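Local coordinates for regulatory protein SWI6 (Saccharomyces cerevisiae, PDB 1SW6) that is a subunit of the SBF and MBF complexes, which drive cell-cycle-dependent transcription, this chain being its ankyrin-repeat domain, at residues Leu121-Ile125 and His153-Tyr159; Met275-Gln279 and Gly306-Ala312. One frame throughout, in Å; residues are numbered along the deposited sequence.

Contact 1 of 2, residues Leu121-Ile125 and His153-Tyr159; sequences LNLNI and HGSNRLY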
ATOM      1  N   LEU A 121       2.286  -1.318  25.784  1.00 66.65           N
ATOM      2  CA  LEU A 121       2.470  -1.706  24.389  1.00 63.07           C
ATOM      3  C   LEU A 121       1.604  -2.905  24.033  1.00 61.59           C
ATOM      4  O   LEU A 121       1.713  -3.964  24.648  1.00 61.37           O
ATOM      5  CB  LEU A 121       3.929  -2.053  24.109  1.00 62.03           C
ATOM      6  CG  LEU A 121       4.175  -2.461  22.652  1.00 61.59           C
ATOM      7  CD1 LEU A 121       3.805  -1.299  21.737  1.00 60.65           C
ATOM      8  CD2 LEU A 121       5.630  -2.852  22.453  1.00 61.21           C
ATOM      9  N   ASN A 122       0.752  -2.734  23.027  1.00 59.93           N
ATOM     10  CA  ASN A 122      -0.146  -3.792  22.576  1.00 58.24           C
ATOM     11  C   ASN A 122       0.109  -3.995  21.084  1.00 56.53           C
ATOM     12  O   ASN A 122      -0.171  -3.103  20.287  1.00 56.84           O
ATOM     13  CB  ASN A 122      -1.593  -3.359  22.807  1.00 58.61           C
ATOM     14  CG  ASN A 122      -2.584  -4.481  22.587  1.00 59.97           C
ATOM     15  OD1 ASN A 122      -2.511  -5.214  21.599  1.00 59.65           O
ATOM     16  ND2 ASN A 122      -3.534  -4.612  23.507  1.00 60.85           N
ATOM     17  N   LEU A 123       0.636  -5.161  20.710  1.00 54.18           N
ATOM     18  CA  LEU A 123       0.952  -5.456  19.310  1.00 51.83           C
ATOM     19  C   LEU A 123      -0.224  -5.895  18.453  1.00 51.27           C
ATOM     20  O   LEU A 123      -0.099  -5.994  17.233  1.00 50.00           O
ATOM     21  CB  LEU A 123       2.025  -6.543  19.231  1.00 51.48           C
ATOM     22  CG  LEU A 123       3.335  -6.304  19.973  1.00 50.01           C
ATOM     23  CD1 LEU A 123       4.179  -7.558  19.905  1.00 49.96           C
ATOM     24  CD2 LEU A 123       4.058  -5.116  19.364  1.00 49.88           C
ATOM     25  N   ASN A 124      -1.364  -6.147  19.082  1.00 50.66           N
ATOM     26  CA  ASN A 124      -2.529  -6.616  18.351  1.00 51.12           C
ATOM     27  C   ASN A 124      -3.614  -5.556  18.146  1.00 51.91           C
ATOM     28  O   ASN A 124      -4.776  -5.736  18.536  1.00 50.69           O
ATOM     29  CB  ASN A 124      -3.079  -7.856  19.064  1.00 51.56           C
ATOM     30  CG  ASN A 124      -2.034  -8.966  19.177  1.00 51.48           C
ATOM     31  OD1 ASN A 124      -1.750  -9.465  20.266  1.00 51.36           O
ATOM     32  ND2 ASN A 124      -1.454  -9.350  18.042  1.00 49.87           N
ATOM     33  N   ILE A 125      -3.213  -4.461  17.507  1.00 51.83           N
ATOM     34  CA  ILE A 125      -4.090  -3.333  17.214  1.00 52.44           C
ATOM     35  C   ILE A 125      -3.970  -2.963  15.737  1.00 52.67           C
ATOM     36  O   ILE A 125      -2.866  -2.896  15.198  1.00 52.27           O
ATOM     37  CB  ILE A 125      -3.669  -2.077  18.018  1.00 52.71           C
ATOM     38  CG1 ILE A 125      -3.709  -2.368  19.516  1.00 53.91           C
ATOM     39  CG2 ILE A 125      -4.556  -0.897  17.653  1.00 53.46           C
ATOM     40  CD1 ILE A 125      -3.168  -1.232  20.362  1.00 54.47           C
ATOM     41  N   HIS A 153       6.995 -12.142  20.621  1.00 49.98           N
ATOM     42  CA  HIS A 153       6.527 -11.210  21.632  1.00 51.00           C
ATOM     43  C   HIS A 153       5.020 -11.067  21.788  1.00 50.40           C
ATOM     44  O   HIS A 153       4.551 -10.121  22.421  1.00 50.58           O
ATOM     45  CB  HIS A 153       7.178  -9.847  21.410  1.00 53.20           C
ATOM     46  CG  HIS A 153       8.602  -9.797  21.865  1.00 56.73           C
ATOM     47  ND1 HIS A 153       8.963  -9.360  23.121  1.00 57.82           N
ATOM     48  CD2 HIS A 153       9.746 -10.209  21.267  1.00 57.69           C
ATOM     49  CE1 HIS A 153      10.268  -9.505  23.277  1.00 58.91           C
ATOM     50  NE2 HIS A 153      10.766 -10.020  22.166  1.00 59.36           N
ATOM     51  N   GLY A 154       4.258 -11.998  21.217  1.00 49.49           N
ATOM     52  CA  GLY A 154       2.814 -11.946  21.378  1.00 48.23           C
ATOM     53  C   GLY A 154       1.922 -11.613  20.203  1.00 47.74           C
ATOM     54  O   GLY A 154       0.708 -11.784  20.299  1.00 47.95           O
ATOM     55  N   SER A 155       2.485 -11.129  19.103  1.00 46.83           N
ATOM     56  CA  SER A 155       1.653 -10.800  17.959  1.00 46.39           C
ATOM     57  C   SER A 155       0.815 -12.005  17.541  1.00 46.37           C
ATOM     58  O   SER A 155       1.348 -13.087  17.279  1.00 45.75           O
ATOM     59  CB  SER A 155       2.515 -10.335  16.787  1.00 46.40           C
ATOM     60  OG  SER A 155       3.137  -9.099  17.080  1.00 47.44           O
ATOM     61  N   ASN A 156      -0.498 -11.804  17.486  1.00 45.11           N
ATOM     62  CA  ASN A 156      -1.435 -12.850  17.097  1.00 45.88           C
ATOM     63  C   ASN A 156      -1.392 -12.969  15.576  1.00 45.57           C
ATOM     64  O   ASN A 156      -1.669 -12.007  14.851  1.00 46.45           O
ATOM     65  CB  ASN A 156      -2.844 -12.477  17.553  1.00 46.38           C
ATOM     66  CG  ASN A 156      -3.843 -13.593  17.349  1.00 47.87           C
ATOM     67  OD1 ASN A 156      -3.887 -14.223  16.289  1.00 45.67           O
ATOM     68  ND2 ASN A 156      -4.671 -13.837  18.365  1.00 48.77           N
ATOM     69  N   ARG A 157      -1.051 -14.153  15.092  1.00 44.04           N
ATOM     70  CA  ARG A 157      -0.934 -14.384  13.661  1.00 42.85           C
ATOM     71  C   ARG A 157      -2.255 -14.687  12.968  1.00 42.91           C
ATOM     72  O   ARG A 157      -2.318 -14.735  11.743  1.00 42.72           O
ATOM     73  CB  ARG A 157       0.043 -15.535  13.429  1.00 43.00           C
ATOM     74  CG  ARG A 157       1.408 -15.286  14.046  1.00 42.77           C
ATOM     75  CD  ARG A 157       2.204 -16.569  14.187  1.00 42.92           C
ATOM     76  NE  ARG A 157       1.576 -17.496  15.126  1.00 40.93           N
ATOM     77  CZ  ARG A 157       2.127 -18.634  15.530  1.00 40.78           C
ATOM     78  NH1 ARG A 157       3.323 -18.992  15.074  1.00 40.39           N
ATOM     79  NH2 ARG A 157       1.486 -19.413  16.397  1.00 40.47           N
ATOM     80  N   LEU A 158      -3.316 -14.875  13.742  1.00 42.58           N
ATOM     81  CA  LEU A 158      -4.602 -15.222  13.152  1.00 42.64           C
ATOM     82  C   LEU A 158      -5.521 -14.070  12.741  1.00 42.42           C
ATOM     83  O   LEU A 158      -6.539 -14.299  12.092  1.00 42.19           O
ATOM     84  CB  LEU A 158      -5.359 -16.159  14.104  1.00 41.99           C
ATOM     85  CG  LEU A 158      -4.668 -17.462  14.536  1.00 43.57           C
ATOM     86  CD1 LEU A 158      -5.679 -18.350  15.257  1.00 43.14           C
ATOM     87  CD2 LEU A 158      -4.119 -18.201  13.322  1.00 43.09           C
ATOM     88  N   TYR A 159      -5.166 -12.841  13.104  1.00 41.99           N
ATOM     89  CA  TYR A 159      -6.010 -11.693  12.776  1.00 41.40           C
ATOM     90  C   TYR A 159      -6.104 -11.347  11.297  1.00 40.09           C
ATOM     91  O   TYR A 159      -5.094 -11.198  10.615  1.00 39.92           O
ATOM     92  CB  TYR A 159      -5.539 -10.447  13.537  1.00 43.85           C
ATOM     93  CG  TYR A 159      -5.906 -10.428  15.004  1.00 45.70           C
ATOM     94  CD1 TYR A 159      -7.226 -10.609  15.412  1.00 47.51           C
ATOM     95  CD2 TYR A 159      -4.944 -10.195  15.979  1.00 46.55           C
ATOM     96  CE1 TYR A 159      -7.577 -10.559  16.752  1.00 47.90           C
ATOM     97  CE2 TYR A 159      -5.286 -10.141  17.323  1.00 47.89           C
ATOM     98  CZ  TYR A 159      -6.601 -10.323  17.699  1.00 48.24           C
ATOM     99  OH  TYR A 159      -6.949 -10.277  19.024  1.00 52.14           O
TER
HETATM  100  O   HOH W   1       0.810  -7.741  15.057  1.00 37.91           O
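The Schellman motif that ends helix 144-152 in the first ankyrin repeat, with G154 at positive phi, carries its chain into a loop against which L123 and N124 pack. L123 meets the start of this loop with one branch: CD1 lies 3.4 Å from S155 OG and 3.6 Å from H153 O. Its CG stands anti to the carbonyl carbon (chi1 -55°), which sends the isobutyl group to that helix end. A water bridges the loops, donating to L123 O at 2.9 Å and making a weak bond to S155 OG. The amide group of N124 lies against the backbone of G154 to N156. Its CB approaches Y159 CE2 at 3.6 Å, while its CG sits at the ring edge, in the ring plane. Each loop carries an Asx turn of its own: N122 OD1 accepts from N124 N (2.9 Å), N156 OD1 from L158 N (2.7 Å). With an alanine at N124 the CB contact to Y159 would stay, but the loss of the amide is likely to leave a gap beside the backbone of S155 and N156. No charged group takes part, and apolar and polar groups pack together here with one water linking L123 O to S155 OG.

Contact 2 of 2, residues Met275-Gln279 and Gly306-Ala312; sequences MLNAQ and GADPFIA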
ATOM      1  N   MET A 275      -7.543 -27.766   0.977  1.00 38.40           N
ATOM      2  CA  MET A 275      -7.200 -26.505   0.365  1.00 37.98           C
ATOM      3  C   MET A 275      -7.133 -26.496  -1.138  1.00 36.31           C
ATOM      4  O   MET A 275      -7.702 -25.607  -1.780  1.00 36.38           O
ATOM      5  CB  MET A 275      -5.868 -26.010   0.932  1.00 40.57           C
ATOM      6  CG  MET A 275      -5.517 -24.592   0.528  1.00 42.72           C
ATOM      7  SD  MET A 275      -3.822 -24.210   0.949  1.00 50.78           S
ATOM      8  CE  MET A 275      -3.983 -23.952   2.714  1.00 46.61           C
ATOM      9  N   LEU A 276      -6.435 -27.482  -1.697  1.00 34.80           N
ATOM     10  CA  LEU A 276      -6.234 -27.552  -3.130  1.00 33.94           C
ATOM     11  C   LEU A 276      -7.482 -27.341  -3.965  1.00 35.45           C
ATOM     12  O   LEU A 276      -7.448 -26.568  -4.918  1.00 35.29           O
ATOM     13  CB  LEU A 276      -5.559 -28.873  -3.521  1.00 33.42           C
ATOM     14  CG  LEU A 276      -5.266 -29.047  -5.025  1.00 35.86           C
ATOM     15  CD1 LEU A 276      -4.388 -27.903  -5.536  1.00 34.81           C
ATOM     16  CD2 LEU A 276      -4.569 -30.387  -5.273  1.00 35.12           C
ATOM     17  N   ASN A 277      -8.571 -28.010  -3.606  1.00 34.71           N
ATOM     18  CA  ASN A 277      -9.821 -27.902  -4.356  1.00 37.39           C
ATOM     19  C   ASN A 277     -10.927 -27.161  -3.602  1.00 38.54           C
ATOM     20  O   ASN A 277     -12.105 -27.334  -3.906  1.00 38.45           O
ATOM     21  CB  ASN A 277     -10.317 -29.303  -4.746  1.00 36.51           C
ATOM     22  CG  ASN A 277      -9.274 -30.098  -5.522  1.00 36.39           C
ATOM     23  OD1 ASN A 277      -8.836 -29.688  -6.597  1.00 35.43           O
ATOM     24  ND2 ASN A 277      -8.869 -31.237  -4.975  1.00 35.55           N
ATOM     25  N   ALA A 278     -10.549 -26.334  -2.630  1.00 38.86           N
ATOM     26  CA  ALA A 278     -11.518 -25.567  -1.854  1.00 39.73           C
ATOM     27  C   ALA A 278     -12.192 -24.503  -2.725  1.00 41.63           C
ATOM     28  O   ALA A 278     -11.558 -23.904  -3.597  1.00 41.37           O
ATOM     29  CB  ALA A 278     -10.822 -24.897  -0.673  1.00 40.57           C
ATOM     30  N   GLN A 279     -13.472 -24.250  -2.475  1.00 42.25           N
ATOM     31  CA  GLN A 279     -14.205 -23.259  -3.250  1.00 43.78           C
ATOM     32  C   GLN A 279     -14.444 -21.998  -2.450  1.00 44.38           C
ATOM     33  O   GLN A 279     -14.769 -22.068  -1.266  1.00 44.03           O
ATOM     34  CB  GLN A 279     -15.547 -23.835  -3.697  1.00 44.34           C
ATOM     35  CG  GLN A 279     -15.433 -24.884  -4.786  1.00 46.39           C
ATOM     36  CD  GLN A 279     -16.740 -25.618  -5.012  1.00 47.65           C
ATOM     37  OE1 GLN A 279     -17.122 -26.472  -4.218  1.00 49.41           O
ATOM     38  NE2 GLN A 279     -17.436 -25.281  -6.088  1.00 47.16           N
ATOM     39  N   GLY A 306      -2.647 -32.196  -8.904  1.00 32.86           N
ATOM     40  CA  GLY A 306      -3.898 -32.908  -8.749  1.00 33.48           C
ATOM     41  C   GLY A 306      -5.170 -32.080  -8.679  1.00 35.05           C
ATOM     42  O   GLY A 306      -6.232 -32.627  -8.371  1.00 33.32           O
ATOM     43  N   ALA A 307      -5.090 -30.776  -8.960  1.00 34.99           N
ATOM     44  CA  ALA A 307      -6.284 -29.924  -8.919  1.00 35.26           C
ATOM     45  C   ALA A 307      -7.382 -30.509  -9.811  1.00 36.00           C
ATOM     46  O   ALA A 307      -7.131 -30.892 -10.950  1.00 34.75           O
ATOM     47  CB  ALA A 307      -5.949 -28.494  -9.372  1.00 34.24           C
ATOM     48  N   ASP A 308      -8.596 -30.565  -9.280  1.00 36.73           N
ATOM     49  CA  ASP A 308      -9.736 -31.121 -10.006  1.00 38.04           C
ATOM     50  C   ASP A 308     -10.330 -30.111 -11.005  1.00 38.07           C
ATOM     51  O   ASP A 308     -10.924 -29.123 -10.602  1.00 38.52           O
ATOM     52  CB  ASP A 308     -10.807 -31.537  -9.005  1.00 38.57           C
ATOM     53  CG  ASP A 308     -11.918 -32.331  -9.647  1.00 40.54           C
ATOM     54  OD1 ASP A 308     -12.385 -31.940 -10.734  1.00 43.05           O
ATOM     55  OD2 ASP A 308     -12.331 -33.346  -9.057  1.00 43.41           O
ATOM     56  N   PRO A 309     -10.189 -30.363 -12.319  1.00 38.98           N
ATOM     57  CA  PRO A 309     -10.723 -29.441 -13.328  1.00 40.94           C
ATOM     58  C   PRO A 309     -12.225 -29.540 -13.593  1.00 43.37           C
ATOM     59  O   PRO A 309     -12.738 -28.850 -14.480  1.00 43.35           O
ATOM     60  CB  PRO A 309      -9.902 -29.782 -14.566  1.00 39.07           C
ATOM     61  CG  PRO A 309      -9.745 -31.250 -14.442  1.00 39.03           C
ATOM     62  CD  PRO A 309      -9.434 -31.456 -12.961  1.00 38.71           C
ATOM     63  N   PHE A 310     -12.929 -30.378 -12.831  1.00 44.19           N
ATOM     64  CA  PHE A 310     -14.370 -30.537 -13.028  1.00 46.14           C
ATOM     65  C   PHE A 310     -15.251 -29.849 -11.985  1.00 46.88           C
ATOM     66  O   PHE A 310     -16.474 -29.778 -12.146  1.00 47.67           O
ATOM     67  CB  PHE A 310     -14.732 -32.025 -13.116  1.00 47.59           C
ATOM     68  CG  PHE A 310     -13.968 -32.763 -14.179  1.00 48.23           C
ATOM     69  CD1 PHE A 310     -12.895 -33.584 -13.840  1.00 48.64           C
ATOM     70  CD2 PHE A 310     -14.283 -32.593 -15.523  1.00 48.66           C
ATOM     71  CE1 PHE A 310     -12.143 -34.221 -14.827  1.00 49.18           C
ATOM     72  CE2 PHE A 310     -13.539 -33.226 -16.519  1.00 48.29           C
ATOM     73  CZ  PHE A 310     -12.468 -34.039 -16.172  1.00 49.37           C
ATOM     74  N   ILE A 311     -14.642 -29.334 -10.924  1.00 46.37           N
ATOM     75  CA  ILE A 311     -15.399 -28.642  -9.893  1.00 46.52           C
ATOM     76  C   ILE A 311     -15.897 -27.308 -10.465  1.00 47.24           C
ATOM     77  O   ILE A 311     -15.108 -26.455 -10.868  1.00 45.91           O
ATOM     78  CB  ILE A 311     -14.525 -28.403  -8.640  1.00 46.89           C
ATOM     79  CG1 ILE A 311     -14.086 -29.757  -8.064  1.00 46.92           C
ATOM     80  CG2 ILE A 311     -15.294 -27.614  -7.607  1.00 46.01           C
ATOM     81  CD1 ILE A 311     -13.230 -29.665  -6.835  1.00 48.09           C
ATOM     82  N   ALA A 312     -17.217 -27.146 -10.503  1.00 47.17           N
ATOM     83  CA  ALA A 312     -17.841 -25.945 -11.050  1.00 47.15           C
ATOM     84  C   ALA A 312     -18.123 -24.867 -10.009  1.00 46.48           C
ATOM     85  O   ALA A 312     -18.216 -25.143  -8.813  1.00 46.60           O
ATOM     86  CB  ALA A 312     -19.134 -26.328 -11.756  1.00 46.72           C
TER
HETATM   87  O   HOH W   2      -6.636 -33.346  -5.830  1.00 37.72           O
HETATM   88  O   HOH W   3     -10.127 -27.709  -8.159  1.00 44.41           O
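N277 OD1 is gripped from the neighbouring loop by D308 N, at 2.8 Å and nearly straight (174° at the hydrogen), with the donor tilted 33° from the carbonyl plane. A water near D308 O lies close to the same oxygen. The other end of the amide is held too: N277 ND2 donates to a second water at 3.2 Å, and that water donates to G306 O at 2.7 Å, so both ends of the group are tied to the 306-312 loop and its rotation is probably fixed. The D308 carboxylate is turned almost perpendicular to this amide, and its OD1 accepts from F310 N (2.7 Å) in an Asx turn that overlaps the type I turn from D308 to I311. That turn brings I311 back toward the first loop, where its CD1 touches N277 CB at 3.6 Å. The CG2 of I311 lies 3.5 Å from Q279 NE2, against the extended glutamine chain whose NE2 is hydrogen-bonded to G283 O. L276 packs alongside, with CD2 3.7 Å from A307 N. The contact joins the end of the third ankyrin repeat to the loop after the helix pair of the fourth, where G306, at positive phi, ends helix 296-304 in a Schellman motif. M275 packs on helix 204-212, A307 touches L302 and, on helix 286-293, L287, and P309 is backbone-bonded to V320.

From the N terminus the chain passes strands 27-29 and 46-47 and helices 57-71 and 105-115 before entering 121-125, then runs through helices 134-140 and 144-152 until contact 1 closes the loop. It continues through the middle repeats to helix 268-276. There contact 2 opens, and it closes after helices 286-293 and 296-304. The contacts therefore follow in series, neither nesting nor crossing. They lie on opposite sides of the chain's centre; the centres of contact 1 and contact 2 are about 34 Å apart. Each spans a pair of helices and joins an asparagine-bearing loop to the loop after a helix that ends in a Schellman glycine, one toward either end of the ankyrin stack.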